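Local atomic coordinates of ecto-NAD+ glycohydrolase (CD38 molecule) (Bos taurus, PDB entry 3GC6), a protein that belongs to the ADP-ribosyl cyclase family, as the bovine CD38 molecule, a disulfide-bonded protein that joins a largely helical part to a parallel beta sheet. Residues L8-G13 and G122-S127; Q49-A54 and G112-G117; L71-P76 and S154-E159; L93-A98 and L106-L111. The protein carries 1 engineered substitution. All blocks are in the same frame, centred on the assembly; numbering follows the deposited sequence. Where two conformers were deposited one is given.

Contact 1 (L8-G13 and G122-S127)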
loop_
_atom_site.group_PDB
_atom_site.type_symbol
_atom_site.label_atom_id
_atom_site.label_comp_id
_atom_site.label_asym_id
_atom_site.label_seq_id
_atom_site.Cartn_x
_atom_site.Cartn_y
_atom_site.Cartn_z
ATOM N N LEU A 8 -17.911 -24.292 -23.333
ATOM C CA LEU A 8 -17.740 -23.099 -22.462
ATOM C C LEU A 8 -18.996 -22.249 -22.292
ATOM O O LEU A 8 -19.119 -21.477 -21.329
ATOM C CB LEU A 8 -16.599 -22.223 -22.975
ATOM C CG LEU A 8 -15.249 -22.934 -22.953
ATOM C CD1 LEU A 8 -14.201 -22.036 -23.566
ATOM C CD2 LEU A 8 -14.859 -23.281 -21.526
ATOM N N ASN A 9 -19.924 -22.384 -23.230
ATOM C CA ASN A 9 -21.132 -21.586 -23.183
ATOM C C ASN A 9 -22.303 -22.319 -22.539
ATOM O O ASN A 9 -23.437 -21.895 -22.683
ATOM C CB ASN A 9 -21.518 -21.110 -24.593
ATOM C CG ASN A 9 -22.552 -20.001 -24.572
ATOM O OD1 ASN A 9 -22.529 -19.130 -23.688
ATOM N ND2 ASN A 9 -23.474 -20.013 -25.555
ATOM N N ARG A 10 -22.029 -23.405 -21.810
ATOM C CA ARG A 10 -23.084 -24.250 -21.265
ATOM C C ARG A 10 -23.864 -23.652 -20.094
ATOM O O ARG A 10 -24.957 -24.141 -19.758
ATOM C CB ARG A 10 -22.512 -25.608 -20.852
ATOM C CG ARG A 10 -21.573 -25.570 -19.659
ATOM C CD ARG A 10 -20.857 -26.908 -19.482
ATOM N NE ARG A 10 -19.933 -26.934 -18.343
ATOM C CZ ARG A 10 -18.669 -26.499 -18.384
ATOM N NH1 ARG A 10 -18.159 -25.986 -19.500
ATOM N NH2 ARG A 10 -17.902 -26.584 -17.310
ATOM N N TRP A 11 -23.303 -22.630 -19.454
ATOM C CA TRP A 11 -23.951 -22.068 -18.291
ATOM C C TRP A 11 -25.012 -21.030 -18.648
ATOM O O TRP A 11 -25.014 -20.473 -19.744
ATOM C CB TRP A 11 -22.895 -21.420 -17.386
ATOM C CG TRP A 11 -21.790 -22.351 -16.995
ATOM C CD1 TRP A 11 -20.454 -22.228 -17.309
ATOM C CD2 TRP A 11 -21.907 -23.538 -16.194
ATOM N NE1 TRP A 11 -19.734 -23.261 -16.737
ATOM C CE2 TRP A 11 -20.607 -24.089 -16.071
ATOM C CE3 TRP A 11 -22.978 -24.180 -15.563
ATOM C CZ2 TRP A 11 -20.351 -25.260 -15.338
ATOM C CZ3 TRP A 11 -22.731 -25.348 -14.852
ATOM C CH2 TRP A 11 -21.423 -25.874 -14.743
ATOM N N HIS A 12 -25.887 -20.743 -17.687
ATOM C CA HIS A 12 -26.974 -19.773 -17.887
ATOM C C HIS A 12 -26.632 -18.340 -17.451
ATOM O O HIS A 12 -27.378 -17.393 -17.742
ATOM C CB HIS A 12 -28.228 -20.230 -17.138
ATOM C CG HIS A 12 -28.829 -21.484 -17.687
ATOM N ND1 HIS A 12 -28.367 -22.739 -17.358
ATOM C CD2 HIS A 12 -29.846 -21.674 -18.563
ATOM C CE1 HIS A 12 -29.074 -23.653 -18.003
ATOM N NE2 HIS A 12 -29.980 -23.031 -18.741
ATOM N N GLY A 13 -25.515 -18.166 -16.747
ATOM C CA GLY A 13 -25.140 -16.835 -16.323
ATOM C C GLY A 13 -24.133 -16.173 -17.252
ATOM O O GLY A 13 -23.498 -16.821 -18.084
ATOM N N GLY A 122 -14.016 -20.379 -13.611
ATOM C CA GLY A 122 -13.001 -21.085 -14.380
ATOM C C GLY A 122 -13.573 -22.299 -15.083
ATOM O O GLY A 122 -14.789 -22.485 -15.161
ATOM N N GLU A 123 -12.674 -23.153 -15.565
ATOM C CA GLU A 123 -13.065 -24.305 -16.368
ATOM C C GLU A 123 -12.027 -25.385 -16.042
ATOM O O GLU A 123 -10.845 -25.099 -16.036
ATOM C CB GLU A 123 -13.010 -23.903 -17.847
ATOM C CG GLU A 123 -13.073 -25.070 -18.833
ATOM C CD GLU A 123 -14.463 -25.613 -19.060
ATOM O OE1 GLU A 123 -15.435 -25.217 -18.369
ATOM O OE2 GLU A 123 -14.588 -26.473 -19.958
ATOM N N PRO A 124 -12.464 -26.609 -15.744
ATOM C CA PRO A 124 -11.468 -27.648 -15.412
ATOM C C PRO A 124 -10.514 -27.866 -16.595
ATOM O O PRO A 124 -10.934 -27.837 -17.747
ATOM C CB PRO A 124 -12.320 -28.884 -15.138
ATOM C CG PRO A 124 -13.643 -28.310 -14.656
ATOM C CD PRO A 124 -13.842 -27.059 -15.508
ATOM N N GLY A 125 -9.223 -27.989 -16.301
ATOM C CA GLY A 125 -8.205 -28.182 -17.352
ATOM C C GLY A 125 -7.759 -26.918 -18.077
ATOM O O GLY A 125 -6.972 -26.973 -19.054
ATOM N N SER A 126 -8.248 -25.775 -17.600
ATOM C CA SER A 126 -7.892 -24.484 -18.173
ATOM C C SER A 126 -7.298 -23.565 -17.104
ATOM O O SER A 126 -7.775 -23.549 -15.950
ATOM C CB SER A 126 -9.132 -23.808 -18.775
ATOM O OG SER A 126 -8.846 -22.480 -19.171
ATOM N N SER A 127 -6.288 -22.789 -17.489
ATOM C CA SER A 127 -5.661 -21.825 -16.594
ATOM C C SER A 127 -6.327 -20.452 -16.682
ATOM O O SER A 127 -5.888 -19.509 -16.023
ATOM C CB SER A 127 -4.182 -21.676 -16.957
ATOM O OG SER A 127 -4.064 -21.312 -18.316
HETATM O O HOH W 1 -16.700 -23.128 -17.056
#
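Arg10 and Glu123 form a salt bridge at the protein surface. The guanidinium meets the carboxylate end-on, and NH1 and NH2 each give one N-H to the same oxygen. Arg10 NH1 lies 3.0 Å from Glu123 OE1 and uses its syn lone pair. Arg10 NH2 is also 3.0 Å from Glu123 OE1, but stands 25° out of the carboxylate plane. OE1 lies nearly in the guanidinium plane, whereas the two planes are turned 58° apart. Both bonds are moderately bent. Arg10 NH1 is also hydrogen-bonded to Gly7 O.

A water adds a third donor to the same oxygen, 2.8 Å from Glu123 OE1. It also donates to Gly122 O and accepts from Trp11 NE1, at the edge of the indole ring. Trp11 is thus tied to the other loop through water. Its NE1 sits 3.7 Å above the plane of the Arg10 guanidinium, near the centre.

The apolar part is small. Leu8 CD2 touches Glu123 CD at 3.4 Å, its chain crossing that of the acid at a slant. Glu123 CG is anti to the backbone N (chi1 166°), and the bend at chi2 turns the carboxylate toward Arg10.

Glu123 also starts a type II beta turn that ends at Ser126, with Gly125 at its third position. The contact is a surface link between two loops, the N-terminal one and the one carrying this turn.

Contact 2 (Q49-A54 and G112-G117)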
loop_
_atom_site.group_PDB
_atom_site.type_symbol
_atom_site.label_atom_id
_atom_site.label_comp_id
_atom_site.label_asym_id
_atom_site.label_seq_id
_atom_site.Cartn_x
_atom_site.Cartn_y
_atom_site.Cartn_z
ATOM N N GLN A 49 -2.977 -13.219 -6.852
ATOM C CA GLN A 49 -2.626 -14.613 -7.126
ATOM C C GLN A 49 -3.530 -15.570 -6.313
ATOM O O GLN A 49 -3.984 -16.602 -6.848
ATOM C CB GLN A 49 -1.138 -14.851 -6.844
ATOM C CG GLN A 49 -0.280 -14.195 -7.932
ATOM C CD GLN A 49 1.193 -14.214 -7.603
ATOM O OE1 GLN A 49 1.567 -14.460 -6.465
ATOM N NE2 GLN A 49 2.035 -13.950 -8.602
ATOM N N ALA A 50 -3.789 -15.224 -5.045
ATOM C CA ALA A 50 -4.667 -16.047 -4.186
ATOM C C ALA A 50 -6.107 -16.054 -4.715
ATOM O O ALA A 50 -6.790 -17.079 -4.646
ATOM C CB ALA A 50 -4.641 -15.547 -2.735
ATOM N N PHE A 51 -6.584 -14.901 -5.190
ATOM C CA PHE A 51 -7.950 -14.820 -5.723
ATOM C C PHE A 51 -8.069 -15.782 -6.903
ATOM O O PHE A 51 -9.003 -16.607 -6.978
ATOM C CB PHE A 51 -8.208 -13.354 -6.156
ATOM C CG PHE A 51 -9.659 -12.944 -6.113
ATOM C CD1 PHE A 51 -10.006 -11.674 -5.670
ATOM C CD2 PHE A 51 -10.667 -13.808 -6.512
ATOM C CE1 PHE A 51 -11.358 -11.269 -5.613
ATOM C CE2 PHE A 51 -12.017 -13.408 -6.459
ATOM C CZ PHE A 51 -12.356 -12.135 -6.005
ATOM N N MET A 52 -7.126 -15.694 -7.846
ATOM C CA MET A 52 -7.150 -16.582 -9.019
ATOM C C MET A 52 -7.038 -18.052 -8.618
ATOM O O MET A 52 -7.791 -18.898 -9.123
ATOM C CB MET A 52 -6.029 -16.182 -10.014
ATOM C CG MET A 52 -6.079 -14.685 -10.365
ATOM S SD MET A 52 -7.683 -14.277 -11.183
ATOM C CE MET A 52 -7.599 -15.431 -12.424
ATOM N N SER A 53 -6.122 -18.342 -7.700
ATOM C CA SER A 53 -5.882 -19.724 -7.267
ATOM C C SER A 53 -7.147 -20.347 -6.673
ATOM O O SER A 53 -7.406 -21.540 -6.839
ATOM C CB SER A 53 -4.760 -19.746 -6.232
ATOM O OG SER A 53 -3.502 -19.688 -6.888
ATOM N N ALA A 54 -7.943 -19.521 -6.004
ATOM C CA ALA A 54 -9.129 -20.015 -5.308
ATOM C C ALA A 54 -10.069 -20.749 -6.267
ATOM O O ALA A 54 -10.694 -21.740 -5.865
ATOM C CB ALA A 54 -9.863 -18.877 -4.633
ATOM N N GLY A 112 -14.083 -6.759 -0.943
ATOM C CA GLY A 112 -15.372 -6.333 -1.494
ATOM C C GLY A 112 -15.166 -5.312 -2.603
ATOM O O GLY A 112 -15.884 -5.312 -3.611
ATOM N N TYR A 113 -14.205 -4.423 -2.407
ATOM C CA TYR A 113 -13.891 -3.428 -3.414
ATOM C C TYR A 113 -13.326 -4.064 -4.683
ATOM O O TYR A 113 -13.715 -3.695 -5.805
ATOM C CB TYR A 113 -12.910 -2.404 -2.810
ATOM C CG TYR A 113 -12.557 -1.258 -3.735
ATOM C CD1 TYR A 113 -13.353 -0.131 -3.779
ATOM C CD2 TYR A 113 -11.417 -1.290 -4.534
ATOM C CE1 TYR A 113 -13.032 0.944 -4.633
ATOM C CE2 TYR A 113 -11.082 -0.219 -5.377
ATOM C CZ TYR A 113 -11.905 0.883 -5.424
ATOM O OH TYR A 113 -11.587 1.962 -6.256
ATOM N N LEU A 114 -12.418 -5.025 -4.529
ATOM C CA LEU A 114 -11.888 -5.697 -5.726
ATOM C C LEU A 114 -13.012 -6.341 -6.550
ATOM O O LEU A 114 -13.004 -6.259 -7.771
ATOM C CB LEU A 114 -10.903 -6.801 -5.345
ATOM C CG LEU A 114 -9.429 -6.474 -5.266
ATOM C CD1 LEU A 114 -9.132 -5.101 -4.710
ATOM C CD2 LEU A 114 -8.589 -7.648 -4.619
ATOM N N ALA A 115 -13.946 -7.022 -5.869
ATOM C CA ALA A 115 -14.894 -7.914 -6.545
ATOM C C ALA A 115 -16.192 -7.244 -6.972
ATOM O O ALA A 115 -16.906 -7.763 -7.797
ATOM C CB ALA A 115 -15.192 -9.096 -5.608
ATOM N N ASP A 116 -16.489 -6.056 -6.435
ATOM C CA ASP A 116 -17.798 -5.443 -6.647
ATOM C C ASP A 116 -18.087 -5.295 -8.136
ATOM O O ASP A 116 -17.268 -4.714 -8.872
ATOM C CB ASP A 116 -17.799 -4.048 -6.008
ATOM C CG ASP A 116 -19.208 -3.457 -5.863
ATOM O OD1 ASP A 116 -20.203 -4.174 -5.999
ATOM O OD2 ASP A 116 -19.277 -2.246 -5.582
ATOM N N GLY A 117 -19.243 -5.811 -8.560
ATOM C CA GLY A 117 -19.657 -5.673 -9.957
ATOM C C GLY A 117 -19.014 -6.629 -10.940
ATOM O O GLY A 117 -19.398 -6.634 -12.125
#
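Phe51 reaches from helix 44-55 to the last turn of helix 110-115, where it meets Leu114 and Ala115. The contact between the two segments is made by the rim of the ring. Phe51 CZ lies 4.2 Å from Ala115 CB. On the same rim, Phe51 CD1 lies 4.4 Å from Leu114 CD2. Both methyl groups sit near the ring plane, so they meet its edge and not a face. The ring is directed across the gap because CG is anti to the backbone N (chi1 -153°). The nearest CA atoms, those of Phe51 and Ala115, are still 9.8 Å apart, and the side chains span that distance.

All three touching residues are buried, and other parts of the fold close the cluster. Trp120 and Phe20 meet the Phe51 ring edge-to-face, and Phe149 meets it with planes about 20° apart. Leu71 of helix 69-74 packs on Phe51, while Ala115 also touches Trp150.

The outer side of helix 44-55 is different. Gln49 and Ser53 are exposed there and do not reach helix 110-115. Beyond Ala115 the other segment leaves its helix at Asp116, and Gly117 is exposed, with a positive phi.

Between the two segments there is no hydrogen bond and no charge pair. The chemistry is consistent with a hydrophobic contact: loose van der Waals touches within a buried aromatic and aliphatic cluster.

Contact 3 (L71-P76 and S154-E159)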
loop_
_atom_site.group_PDB
_atom_site.type_symbol
_atom_site.label_atom_id
_atom_site.label_comp_id
_atom_site.label_asym_id
_atom_site.label_seq_id
_atom_site.Cartn_x
_atom_site.Cartn_y
_atom_site.Cartn_z
ATOM N N LEU A 71 -7.310 -16.444 0.592
ATOM C CA LEU A 71 -7.555 -15.083 0.114
ATOM C C LEU A 71 -8.022 -14.191 1.278
ATOM O O LEU A 71 -7.517 -13.072 1.459
ATOM C CB LEU A 71 -8.633 -15.118 -0.969
ATOM C CG LEU A 71 -8.990 -13.720 -1.492
ATOM C CD1 LEU A 71 -7.851 -13.013 -2.238
ATOM C CD2 LEU A 71 -10.208 -13.838 -2.376
ATOM N N ILE A 72 -8.990 -14.677 2.053
ATOM C CA ILE A 72 -9.523 -13.877 3.165
ATOM C C ILE A 72 -8.431 -13.599 4.207
ATOM O O ILE A 72 -8.349 -12.493 4.764
ATOM C CB ILE A 72 -10.761 -14.563 3.787
ATOM C CG1 ILE A 72 -11.996 -14.225 2.945
ATOM C CG2 ILE A 72 -10.942 -14.160 5.280
ATOM C CD1 ILE A 72 -13.119 -15.230 2.964
ATOM N N ASN A 73 -7.563 -14.584 4.432
ATOM C CA ASN A 73 -6.445 -14.400 5.370
ATOM C C ASN A 73 -5.518 -13.266 4.972
ATOM O O ASN A 73 -4.923 -12.620 5.830
ATOM C CB ASN A 73 -5.610 -15.672 5.526
ATOM C CG ASN A 73 -6.309 -16.726 6.347
ATOM O OD1 ASN A 73 -7.338 -16.473 6.986
ATOM N ND2 ASN A 73 -5.744 -17.937 6.332
ATOM N N LEU A 74 -5.389 -13.024 3.670
ATOM C CA LEU A 74 -4.515 -11.958 3.195
ATOM C C LEU A 74 -5.141 -10.564 3.378
ATOM O O LEU A 74 -4.423 -9.565 3.417
ATOM C CB LEU A 74 -4.162 -12.151 1.724
ATOM C CG LEU A 74 -3.228 -13.330 1.427
ATOM C CD1 LEU A 74 -3.148 -13.579 -0.053
ATOM C CD2 LEU A 74 -1.846 -13.069 2.008
ATOM N N ALA A 75 -6.473 -10.505 3.487
ATOM C CA ALA A 75 -7.163 -9.220 3.584
ATOM C C ALA A 75 -8.578 -9.426 4.172
ATOM O O ALA A 75 -9.573 -9.388 3.451
ATOM C CB ALA A 75 -7.225 -8.532 2.217
ATOM N N PRO A 76 -8.670 -9.680 5.488
ATOM C CA PRO A 76 -9.988 -9.968 6.059
ATOM C C PRO A 76 -10.901 -8.766 5.967
ATOM O O PRO A 76 -10.418 -7.637 6.075
ATOM C CB PRO A 76 -9.700 -10.254 7.538
ATOM C CG PRO A 76 -8.246 -10.546 7.601
ATOM C CD PRO A 76 -7.573 -9.815 6.473
ATOM N N SER A 154 -19.327 -12.273 3.362
ATOM C CA SER A 154 -20.439 -11.754 4.213
ATOM C C SER A 154 -20.377 -12.314 5.624
ATOM O O SER A 154 -20.589 -11.598 6.616
ATOM C CB SER A 154 -21.795 -12.140 3.607
ATOM O OG SER A 154 -22.070 -11.368 2.466
ATOM N N GLU A 155 -20.140 -13.618 5.730
ATOM C CA GLU A 155 -20.017 -14.267 7.064
ATOM C C GLU A 155 -18.911 -13.661 7.876
ATOM O O GLU A 155 -19.093 -13.347 9.059
ATOM C CB GLU A 155 -19.748 -15.772 6.911
ATOM C CG GLU A 155 -20.917 -16.519 6.317
ATOM C CD GLU A 155 -20.702 -18.030 6.278
ATOM O OE1 GLU A 155 -19.543 -18.475 6.340
ATOM O OE2 GLU A 155 -21.703 -18.770 6.151
ATOM N N ARG A 156 -17.741 -13.482 7.259
ATOM C CA ARG A 156 -16.592 -13.001 8.015
ATOM C C ARG A 156 -16.824 -11.539 8.422
ATOM O O ARG A 156 -16.519 -11.140 9.545
ATOM C CB ARG A 156 -15.310 -13.188 7.226
ATOM C CG ARG A 156 -14.978 -14.671 6.969
ATOM C CD ARG A 156 -14.528 -15.356 8.266
ATOM N NE ARG A 156 -13.271 -14.785 8.746
ATOM C CZ ARG A 156 -12.065 -15.274 8.439
ATOM N NH1 ARG A 156 -11.970 -16.342 7.658
ATOM N NH2 ARG A 156 -10.964 -14.691 8.902
ATOM N N PHE A 157 -17.449 -10.762 7.525
ATOM C CA PHE A 157 -17.786 -9.344 7.772
ATOM C C PHE A 157 -18.754 -9.268 8.972
ATOM O O PHE A 157 -18.551 -8.462 9.887
ATOM C CB PHE A 157 -18.442 -8.844 6.479
ATOM C CG PHE A 157 -18.892 -7.390 6.478
ATOM C CD1 PHE A 157 -17.963 -6.348 6.397
ATOM C CD2 PHE A 157 -20.252 -7.083 6.368
ATOM C CE1 PHE A 157 -18.402 -5.000 6.301
ATOM C CE2 PHE A 157 -20.690 -5.747 6.279
ATOM C CZ PHE A 157 -19.768 -4.715 6.254
ATOM N N ALA A 158 -19.752 -10.155 9.020
ATOM C CA ALA A 158 -20.741 -10.119 10.108
ATOM C C ALA A 158 -20.110 -10.588 11.421
ATOM O O ALA A 158 -20.367 -10.002 12.491
ATOM C CB ALA A 158 -21.963 -10.983 9.761
ATOM N N GLU A 159 -19.301 -11.640 11.340
ATOM C CA GLU A 159 -18.687 -12.191 12.546
ATOM C C GLU A 159 -17.730 -11.227 13.235
ATOM O O GLU A 159 -17.527 -11.320 14.461
ATOM C CB GLU A 159 -17.954 -13.484 12.244
ATOM C CG GLU A 159 -18.865 -14.615 11.918
ATOM C CD GLU A 159 -18.121 -15.816 11.277
ATOM O OE1 GLU A 159 -16.891 -15.741 11.071
ATOM O OE2 GLU A 159 -18.802 -16.814 10.969
#
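Segment 71-76 is the last turn of helix 69-74 and the loop after it, and it faces the C-terminal end of helix 145-159 across a gap bridged by side chains. Ile72 and Arg156 make most of the contact. Ile72 was modelled in two conformers, so the detail of this touch is less certain. In the one described, its CG2 branch lies over one face of the Arg156 guanidinium, 3.2 Å above its plane and offset toward the rim. Its nearest atom there is Arg156 NH1, 3.4 Å from Ile72 CG2. Arg156 CZ is 3.5 Å from the same methyl.

The arginine chain is folded, with bends at chi2 (-72°) and chi3 (-65°), and this lays the flat group across the isoleucine. Ile72 CG2 is anti to its own backbone N and beside the carbonyl carbon, which presents the methyl to the guanidinium. Asn73 stands at the guanidinium edge, where its OD1 is 4.5 Å from Arg156 NH2. This is a loose approach.

Ile72 also packs on Leu111, while Glu155 forms a salt bridge with Lys65. The contact joins two helices of the helical part of this ADP-ribosyl cyclase fold, with an aliphatic methyl packed against the flat face of an arginine.

Contact 4 (L93-A98 and L106-L111)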
loop_
_atom_site.group_PDB
_atom_site.type_symbol
_atom_site.label_atom_id
_atom_site.label_comp_id
_atom_site.label_asym_id
_atom_site.label_seq_id
_atom_site.Cartn_x
_atom_site.Cartn_y
_atom_site.Cartn_z
ATOM N N LEU A 93 -28.491 3.793 -2.272
ATOM C CA LEU A 93 -28.633 4.636 -1.084
ATOM C C LEU A 93 -27.602 4.280 -0.020
ATOM O O LEU A 93 -27.008 5.172 0.586
ATOM C CB LEU A 93 -30.031 4.481 -0.507
ATOM C CG LEU A 93 -30.229 5.211 0.813
ATOM C CD1 LEU A 93 -30.115 6.738 0.700
ATOM C CD2 LEU A 93 -31.581 4.764 1.394
ATOM N N ALA A 94 -27.408 2.980 0.213
ATOM C CA ALA A 94 -26.510 2.550 1.282
ATOM C C ALA A 94 -25.091 3.019 1.010
ATOM O O ALA A 94 -24.379 3.443 1.929
ATOM C CB ALA A 94 -26.554 0.993 1.458
ATOM N N HIS A 95 -24.688 2.973 -0.253
ATOM C CA HIS A 95 -23.310 3.354 -0.578
ATOM C C HIS A 95 -23.137 4.867 -0.543
ATOM O O HIS A 95 -22.113 5.361 -0.069
ATOM C CB HIS A 95 -22.853 2.650 -1.848
ATOM C CG HIS A 95 -22.851 1.151 -1.702
ATOM N ND1 HIS A 95 -21.782 0.450 -1.165
ATOM C CD2 HIS A 95 -23.809 0.222 -1.960
ATOM C CE1 HIS A 95 -22.069 -0.840 -1.124
ATOM N NE2 HIS A 95 -23.293 -1.006 -1.601
ATOM N N GLU A 96 -24.179 5.594 -0.943
ATOM C CA GLU A 96 -24.142 7.061 -0.780
ATOM C C GLU A 96 -24.025 7.422 0.704
ATOM O O GLU A 96 -23.206 8.260 1.097
ATOM C CB GLU A 96 -25.370 7.720 -1.423
ATOM C CG GLU A 96 -25.395 9.261 -1.320
ATOM C CD GLU A 96 -24.224 9.955 -2.007
ATOM O OE1 GLU A 96 -23.527 9.321 -2.841
ATOM O OE2 GLU A 96 -24.029 11.161 -1.704
ATOM N N TYR A 97 -24.842 6.780 1.540
ATOM C CA TYR A 97 -24.785 7.035 2.977
ATOM C C TYR A 97 -23.392 6.723 3.533
ATOM O O TYR A 97 -22.816 7.520 4.274
ATOM C CB TYR A 97 -25.849 6.165 3.648
ATOM C CG TYR A 97 -25.786 6.028 5.155
ATOM C CD1 TYR A 97 -26.169 7.078 5.990
ATOM C CD2 TYR A 97 -25.442 4.818 5.735
ATOM C CE1 TYR A 97 -26.175 6.929 7.383
ATOM C CE2 TYR A 97 -25.446 4.663 7.119
ATOM C CZ TYR A 97 -25.782 5.714 7.923
ATOM O OH TYR A 97 -25.786 5.552 9.294
ATOM N N ALA A 98 -22.843 5.563 3.179
ATOM C CA ALA A 98 -21.535 5.194 3.693
ATOM C C ALA A 98 -20.496 6.187 3.256
ATOM O O ALA A 98 -19.633 6.539 4.056
ATOM C CB ALA A 98 -21.152 3.797 3.258
ATOM N N LEU A 106 -19.775 -3.761 2.933
ATOM C CA LEU A 106 -18.972 -4.919 2.539
ATOM C C LEU A 106 -18.150 -4.557 1.308
ATOM O O LEU A 106 -17.014 -4.993 1.167
ATOM C CB LEU A 106 -19.895 -6.099 2.245
ATOM C CG LEU A 106 -19.232 -7.436 1.867
ATOM C CD1 LEU A 106 -18.296 -7.876 2.974
ATOM C CD2 LEU A 106 -20.288 -8.493 1.554
ATOM N N GLU A 107 -18.741 -3.767 0.413
ATOM C CA GLU A 107 -18.063 -3.396 -0.829
ATOM C C GLU A 107 -16.993 -2.336 -0.632
ATOM O O GLU A 107 -16.302 -1.962 -1.583
ATOM C CB GLU A 107 -19.104 -2.965 -1.870
ATOM C CG GLU A 107 -20.076 -4.045 -2.261
ATOM C CD GLU A 107 -21.132 -4.354 -1.191
ATOM O OE1 GLU A 107 -21.447 -3.475 -0.366
ATOM O OE2 GLU A 107 -21.692 -5.455 -1.183
ATOM N N ASP A 108 -16.829 -1.872 0.611
ATOM C CA ASP A 108 -15.784 -0.920 0.951
ATOM C C ASP A 108 -14.597 -1.591 1.666
ATOM O O ASP A 108 -13.638 -0.929 2.041
ATOM C CB ASP A 108 -16.357 0.215 1.805
ATOM C CG ASP A 108 -17.415 1.022 1.072
ATOM O OD1 ASP A 108 -17.104 1.496 -0.064
ATOM O OD2 ASP A 108 -18.531 1.216 1.619
ATOM N N THR A 109 -14.690 -2.910 1.916
ATOM C CA THR A 109 -13.531 -3.660 2.391
ATOM C C THR A 109 -12.602 -3.877 1.189
ATOM O O THR A 109 -13.026 -3.715 0.039
ATOM C CB THR A 109 -13.955 -5.050 2.949
ATOM O OG1 THR A 109 -14.561 -5.854 1.929
ATOM C CG2 THR A 109 -14.940 -4.861 4.124
ATOM N N LEU A 110 -11.350 -4.281 1.434
ATOM C CA LEU A 110 -10.427 -4.495 0.298
ATOM C C LEU A 110 -11.006 -5.511 -0.693
ATOM O O LEU A 110 -11.154 -5.240 -1.900
ATOM C CB LEU A 110 -9.070 -4.957 0.803
ATOM C CG LEU A 110 -7.919 -4.998 -0.214
ATOM C CD1 LEU A 110 -6.559 -4.920 0.510
ATOM C CD2 LEU A 110 -8.003 -6.276 -1.040
ATOM N N LEU A 111 -11.375 -6.680 -0.165
ATOM C CA LEU A 111 -11.835 -7.741 -1.059
ATOM C C LEU A 111 -13.178 -7.381 -1.722
ATOM O O LEU A 111 -13.422 -7.748 -2.884
ATOM C CB LEU A 111 -11.907 -9.100 -0.317
ATOM C CG LEU A 111 -10.534 -9.650 0.085
ATOM C CD1 LEU A 111 -10.706 -10.968 0.845
ATOM C CD2 LEU A 111 -9.625 -9.870 -1.183
HETATM O O HOH W 2 -20.049 2.682 -0.121
#
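His95 and Glu107 both have CG anti to the carbonyl carbon. Their bonds from CA to CB already point across the contact, and chi1 near -62° carries each CG on beside the backbone N. The glutamate then bends at chi2 (74°). The two side chains cross at about a right angle, and ring and carboxylate planes are 75° apart. Glu107 CB packs against the ring, 3.7 Å from His95 CE1. Glu107 OE1 is modelled too close to the ring for its exact place to be trusted. It accepts a hydrogen bond from Trp87 NE1, which probably helps to place the carboxylate. Trp87 also meets the His95 ring edge-to-face.

A water links the helix to Asp108. It lies in the imidazole plane, 3.0 Å from His95 ND1, and donates to Asp108 OD2 at 2.7 Å. A weak bond from the water to His95 O adds a backbone partner. Thr105 OG1 lies within hydrogen-bonding reach of both Glu107 OE1 and Asp108 OD2, and its single proton can serve only one of them at a time.

The two segments are close in sequence. Helix 91-101 is followed by a short connection and a 3-10 turn at 106-108, which leads into helix 110-115. Thr109 is the N-cap of that helix, and its OG1 caps Gly112 N. The same hydroxyl donates to Leu106 O at 2.7 Å, in the carbonyl plane. Leu106 O also accepts from Thr109 N, so two bonds hold the turn just before the helix.

Ala98 CB makes a loose van der Waals touch on Asp108 OD2 at 4.0 Å.

How the contacts relate
Contacts 2, 3 and 4 form a connected group, while contact 1 stands apart at the surface. Helix 110-115 serves both contact 2 and contact 4, and Tyr113 CB lies 3.6 Å from Glu107 O. Contacts 2 and 3 meet where helices 44-55 and 69-74 pack, with Ala50 CB 3.6 Å from Leu74 CD1. Contacts 3 and 4 touch through Ser154 OG and Leu106 CD2, 3.5 Å apart. Contact 1 is nearest to contact 2, with nearest atoms about 6 Å apart, and about 17 Å from contact 4. Along the chain, contacts 2 and 4 are nested inside its loop. A NAG of a glycan attached to the protein touches Leu93 and lies about 10 Å from the side chain of His95; it marks no binding pocket.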